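Local atomic coordinates of Udp-n-acetylglucosamine pyrophosphorylase (PDB entry 4BQH), a protein that probably catalyses the formation of UDP-N-acetylglucosamine and diphosphate from UTP and N-acetylglucosamine 1-phosphate. Residues F51-D56 against S376-H381. Numbering follows the deposited sequence.
Sequences FRHFND and SFTQYH. With 9VU ((3S)-3-[2-(1,3-benzodioxol-5-yl)-2-oxidanylidene-ethyl]-4-bromanyl-5-methyl-3-oxidanyl-1H-indol-2-one), chain C.
F54 turns its ring edge toward the face of Y380 in an offset edge-to-face pair, with centroids 5.5 Å apart and planes at 74°. Within this pair, CE1 of F54 approaches CE2 of Y380 at 3.8 Å, while CZ of F54 lies close to the phenol oxygen. Another edge of the F54 ring meets the inhibitor 9VU: CE2 lies 3.3 Å from the lactam oxygen OAN, near the plane of the ring. The Y380 hydroxyl in turn reaches CAV of the inhibitor's benzodioxole ring, so both aromatic residues touch one another and the ligand.

The H53 imidazole has the backbone oxygen of F377 in plane at its edge, CE1 to O being 3.2 Å. Its CG stands anti to the backbone N (chi1 170°), beside the carbonyl carbon. The same CE1 rests obliquely against the methyl CG2 of T378, which also meets CB of D56; the T378 hydroxyl is engaged separately, by E60 further along helix 51-64.

A single water illustrates how polar groups of protein and ligand can be joined through solvent. The water oxygen is hydrogen-bonded to H53 NE2 (2.7 Å) and to Y380 OH (2.7 Å), in the plane of the phenol ring. The same water oxygen lies 2.9 Å from the inhibitor's tertiary hydroxyl OAL, also hydrogen-bonded. Three groups thus share one solvent molecule, and the link between imidazole and phenol is indirect. G48 O and D50 N, just before the helix, supply further hydrogen bonds to 9VU.

Helix 51-64 is thereby joined to the loop between helix 364-374 and strand 381-387, and H53, F54 and Y380 form part of the lining of the allosteric inhibitor pocket in this UDPGP-family pyrophosphorylase, H53 and Y380 being linked to the ligand through water.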
ATOM      1  N   PHE A  51     -16.002   3.731  20.892  1.00 14.48           N
ATOM      2  CA  PHE A  51     -16.722   2.481  21.152  1.00 14.32           C
ATOM      3  C   PHE A  51     -18.216   2.602  20.899  1.00 14.37           C
ATOM      4  O   PHE A  51     -18.817   1.689  20.330  1.00 13.95           O
ATOM      5  CB  PHE A  51     -16.384   1.940  22.562  1.00 14.59           C
ATOM      6  CG  PHE A  51     -14.991   1.396  22.664  1.00 15.85           C
ATOM      7  CD1 PHE A  51     -14.704   0.095  22.236  1.00 15.79           C
ATOM      8  CD2 PHE A  51     -13.944   2.181  23.147  1.00 15.39           C
ATOM      9  CE1 PHE A  51     -13.409  -0.397  22.295  1.00 16.07           C
ATOM     10  CE2 PHE A  51     -12.648   1.690  23.215  1.00 15.62           C
ATOM     11  CZ  PHE A  51     -12.376   0.400  22.800  1.00 15.80           C
ATOM     12  N   ARG A  52     -18.829   3.738  21.259  1.00 14.71           N
ATOM     13  CA  ARG A  52     -20.249   3.931  20.930  1.00 15.53           C
ATOM     14  C   ARG A  52     -20.500   3.903  19.426  1.00 13.73           C
ATOM     15  O   ARG A  52     -21.440   3.265  18.953  1.00 13.07           O
ATOM     16  CB  ARG A  52     -20.763   5.272  21.453  1.00 18.42           C
ATOM     17  CG  ARG A  52     -21.048   5.283  22.933  1.00 23.06           C
ATOM     18  CD  ARG A  52     -21.619   6.633  23.361  1.00 26.00           C
ATOM     19  NE  ARG A  52     -22.951   6.868  22.798  1.00 30.83           N
ATOM     20  CZ  ARG A  52     -24.093   6.395  23.294  1.00 32.91           C
ATOM     21  NH1 ARG A  52     -24.102   5.629  24.380  1.00 35.64           N
ATOM     22  NH2 ARG A  52     -25.247   6.690  22.697  1.00 35.84           N
ATOM     23  N   HIS A  53     -19.650   4.610  18.684  1.00 13.24           N
ATOM     24  CA  HIS A  53     -19.735   4.619  17.235  1.00 12.78           C
ATOM     25  C   HIS A  53     -19.651   3.207  16.698  1.00 12.37           C
ATOM     26  O   HIS A  53     -20.390   2.830  15.797  1.00 12.55           O
ATOM     27  CB  HIS A  53     -18.630   5.500  16.641  1.00 12.81           C
ATOM     28  CG  HIS A  53     -18.512   5.374  15.154  1.00 13.31           C
ATOM     29  ND1 HIS A  53     -19.522   5.707  14.316  1.00 14.39           N
ATOM     30  CD2 HIS A  53     -17.478   4.893  14.361  1.00 13.41           C
ATOM     31  CE1 HIS A  53     -19.141   5.461  13.045  1.00 14.54           C
ATOM     32  NE2 HIS A  53     -17.884   4.986  13.071  1.00 13.85           N
ATOM     33  N   PHE A  54     -18.756   2.392  17.247  1.00 12.29           N
ATOM     34  CA  PHE A  54     -18.645   1.018  16.739  1.00 11.82           C
ATOM     35  C   PHE A  54     -19.838   0.094  17.000  1.00 12.27           C
ATOM     36  O   PHE A  54     -20.051  -0.863  16.242  1.00 12.09           O
ATOM     37  CB  PHE A  54     -17.310   0.391  17.127  1.00 11.67           C
ATOM     38  CG  PHE A  54     -16.240   0.625  16.086  1.00 11.52           C
ATOM     39  CD1 PHE A  54     -16.204  -0.168  14.925  1.00 11.63           C
ATOM     40  CD2 PHE A  54     -15.326   1.675  16.221  1.00 11.91           C
ATOM     41  CE1 PHE A  54     -15.242   0.050  13.942  1.00 11.45           C
ATOM     42  CE2 PHE A  54     -14.350   1.901  15.234  1.00 11.44           C
ATOM     43  CZ  PHE A  54     -14.327   1.098  14.087  1.00 11.71           C
ATOM     44  N   ASN A  55     -20.622   0.374  18.046  1.00 11.82           N
ATOM     45  CA  ASN A  55     -21.918  -0.312  18.170  1.00 12.49           C
ATOM     46  C   ASN A  55     -22.817  -0.040  16.962  1.00 12.44           C
ATOM     47  O   ASN A  55     -23.466  -0.950  16.442  1.00 12.21           O
ATOM     48  CB  ASN A  55     -22.640   0.094  19.458  1.00 12.74           C
ATOM     49  CG  ASN A  55     -21.839  -0.229  20.708  1.00 13.36           C
ATOM     50  OD1 ASN A  55     -21.110  -1.235  20.779  1.00 12.95           O
ATOM     51  ND2 ASN A  55     -21.987   0.628  21.717  1.00 12.86           N
ATOM     52  N   ASP A  56     -22.838   1.211  16.496  1.00 12.48           N
ATOM     53  CA  ASP A  56     -23.615   1.557  15.294  1.00 14.15           C
ATOM     54  C   ASP A  56     -23.031   0.894  14.060  1.00 13.06           C
ATOM     55  O   ASP A  56     -23.767   0.473  13.175  1.00 14.00           O
ATOM     56  CB  ASP A  56     -23.593   3.072  15.061  1.00 15.30           C
ATOM     57  CG  ASP A  56     -24.403   3.833  16.081  1.00 19.43           C
ATOM     58  OD1 ASP A  56     -25.307   3.234  16.698  1.00 21.83           O
ATOM     59  OD2 ASP A  56     -24.138   5.041  16.272  1.00 22.86           O
ATOM     60  N   SER A 376     -18.314   9.260  10.879  1.00 12.98           N
ATOM     61  CA  SER A 376     -19.738   8.910  11.011  1.00 14.03           C
ATOM     62  C   SER A 376     -20.157   7.798  10.072  1.00 14.78           C
ATOM     63  O   SER A 376     -21.342   7.494   9.944  1.00 16.47           O
ATOM     64  CB  SER A 376     -20.618  10.151  10.829  1.00 15.60           C
ATOM     65  OG  SER A 376     -20.556  10.657   9.494  1.00 17.25           O
ATOM     66  N   PHE A 377     -19.183   7.155   9.438  1.00 12.82           N
ATOM     67  CA  PHE A 377     -19.453   6.161   8.403  1.00 12.64           C
ATOM     68  C   PHE A 377     -19.666   4.816   9.086  1.00 12.36           C
ATOM     69  O   PHE A 377     -18.887   4.446   9.978  1.00 12.44           O
ATOM     70  CB  PHE A 377     -18.225   6.102   7.478  1.00 12.54           C
ATOM     71  CG  PHE A 377     -18.276   5.026   6.438  1.00 13.26           C
ATOM     72  CD1 PHE A 377     -18.907   5.249   5.221  1.00 14.57           C
ATOM     73  CD2 PHE A 377     -17.612   3.825   6.645  1.00 13.78           C
ATOM     74  CE1 PHE A 377     -18.925   4.256   4.231  1.00 15.50           C
ATOM     75  CE2 PHE A 377     -17.632   2.820   5.671  1.00 14.17           C
ATOM     76  CZ  PHE A 377     -18.284   3.038   4.471  1.00 14.34           C
ATOM     77  N   THR A 378     -20.689   4.076   8.656  1.00 11.84           N
ATOM     78  CA  THR A 378     -21.046   2.851   9.368  1.00 12.31           C
ATOM     79  C   THR A 378     -21.145   1.623   8.492  1.00 12.30           C
ATOM     80  O   THR A 378     -21.463   0.555   9.008  1.00 12.51           O
ATOM     81  CB  THR A 378     -22.399   2.997  10.107  1.00 12.93           C
ATOM     82  OG1 THR A 378     -23.360   3.485   9.180  1.00 13.75           O
ATOM     83  CG2 THR A 378     -22.278   3.969  11.272  1.00 13.50           C
ATOM     84  N   GLN A 379     -20.843   1.764   7.199  1.00 11.80           N
ATOM     85  CA  GLN A 379     -20.958   0.651   6.231  1.00 13.42           C
ATOM     86  C   GLN A 379     -19.685  -0.179   6.111  1.00 12.14           C
ATOM     87  O   GLN A 379     -19.050  -0.257   5.047  1.00 12.14           O
ATOM     88  CB  GLN A 379     -21.441   1.190   4.875  1.00 16.35           C
ATOM     89  CG  GLN A 379     -22.803   1.856   5.021  1.00 19.85           C
ATOM     90  CD  GLN A 379     -23.471   2.185   3.698  1.00 23.68           C
ATOM     91  OE1 GLN A 379     -22.854   2.108   2.627  1.00 26.57           O
ATOM     92  NE2 GLN A 379     -24.748   2.559   3.762  1.00 27.11           N
ATOM     93  N   TYR A 380     -19.324  -0.831   7.211  1.00 11.49           N
ATOM     94  CA  TYR A 380     -18.144  -1.702   7.195  1.00 11.33           C
ATOM     95  C   TYR A 380     -18.524  -3.072   6.653  1.00 11.74           C
ATOM     96  O   TYR A 380     -19.714  -3.371   6.438  1.00 11.73           O
ATOM     97  CB  TYR A 380     -17.559  -1.843   8.615  1.00 11.17           C
ATOM     98  CG  TYR A 380     -16.762  -0.663   9.144  1.00 10.92           C
ATOM     99  CD1 TYR A 380     -17.296   0.634   9.155  1.00 11.71           C
ATOM    100  CD2 TYR A 380     -15.494  -0.854   9.694  1.00 10.83           C
ATOM    101  CE1 TYR A 380     -16.586   1.706   9.691  1.00 11.05           C
ATOM    102  CE2 TYR A 380     -14.772   0.212  10.211  1.00 10.94           C
ATOM    103  CZ  TYR A 380     -15.322   1.486  10.215  1.00 10.95           C
ATOM    104  OH  TYR A 380     -14.630   2.544  10.743  1.00 11.22           O
ATOM    105  N   HIS A 381     -17.505  -3.902   6.439  1.00 12.05           N
ATOM    106  CA  HIS A 381     -17.681  -5.258   5.949  1.00 12.57           C
ATOM    107  C   HIS A 381     -17.623  -6.212   7.119  1.00 12.38           C
ATOM    108  O   HIS A 381     -16.584  -6.336   7.783  1.00 12.45           O
ATOM    109  CB  HIS A 381     -16.570  -5.577   4.959  1.00 13.49           C
ATOM    110  CG  HIS A 381     -16.592  -4.719   3.725  1.00 14.56           C
ATOM    111  ND1 HIS A 381     -16.092  -3.457   3.701  1.00 15.22           N
ATOM    112  CD2 HIS A 381     -17.050  -4.986   2.443  1.00 15.59           C
ATOM    113  CE1 HIS A 381     -16.242  -2.935   2.471  1.00 14.74           C
ATOM    114  NE2 HIS A 381     -16.827  -3.868   1.692  1.00 17.82           N
TER
HETATM  115  OAN 9VU C1539     -13.815   5.029  15.987  1.00 13.61           O
HETATM  116  CAH 9VU C1539     -13.170   5.880  15.344  1.00 13.99           C
HETATM  117  NAG 9VU C1539     -12.428   6.837  15.910  1.00 14.02           N
HETATM  118  CAC 9VU C1539     -11.891   7.612  14.928  1.00 13.59           C
HETATM  119  CAB 9VU C1539     -11.108   8.688  15.048  1.00 13.80           C
HETATM  120  CAA 9VU C1539     -10.646   9.420  13.943  1.00 14.26           C
HETATM  121  CAF 9VU C1539     -11.048   8.995  12.670  1.00 14.55           C
HETATM  122  CAJ 9VU C1539     -10.605   9.713  11.507  1.00 14.82           C
HETATM  123  CAE 9VU C1539     -11.877   7.853  12.595  1.00 13.97           C
HETATM  124 BRA  9VU C1539     -12.345   7.271  10.849  1.00 15.30          BR
HETATM  125  CAD 9VU C1539     -12.290   7.173  13.701  1.00 13.91           C
HETATM  126  CAI 9VU C1539     -13.137   6.031  13.930  1.00 13.97           C
HETATM  127  OAL 9VU C1539     -14.478   6.333  13.536  1.00 15.78           O
HETATM  128  CAM 9VU C1539     -12.778   4.749  13.132  1.00 13.67           C
HETATM  129  CAO 9VU C1539     -11.437   4.112  13.552  1.00 13.40           C
HETATM  130  OAP 9VU C1539     -10.878   4.552  14.568  1.00 14.80           O
HETATM  131  CAQ 9VU C1539     -10.942   3.019  12.781  1.00 13.19           C
HETATM  132  CAV 9VU C1539     -11.432   2.705  11.511  1.00 12.82           C
HETATM  133  CAU 9VU C1539     -10.957   1.661  10.808  1.00 12.68           C
HETATM  134  OAY 9VU C1539     -11.317   1.236   9.562  1.00 12.32           O
HETATM  135  CAX 9VU C1539     -10.797  -0.121   9.497  1.00 11.89           C
HETATM  136  OAW 9VU C1539      -9.662  -0.081  10.370  1.00 11.82           O
HETATM  137  CAT 9VU C1539      -9.975   0.893  11.280  1.00 12.53           C
HETATM  138  CAS 9VU C1539      -9.441   1.141  12.487  1.00 12.63           C
HETATM  139  CAR 9VU C1539      -9.902   2.210  13.255  1.00 13.19           C
HETATM  140  O   HOH W   1     -15.834   4.909  11.342  1.00 11.95           O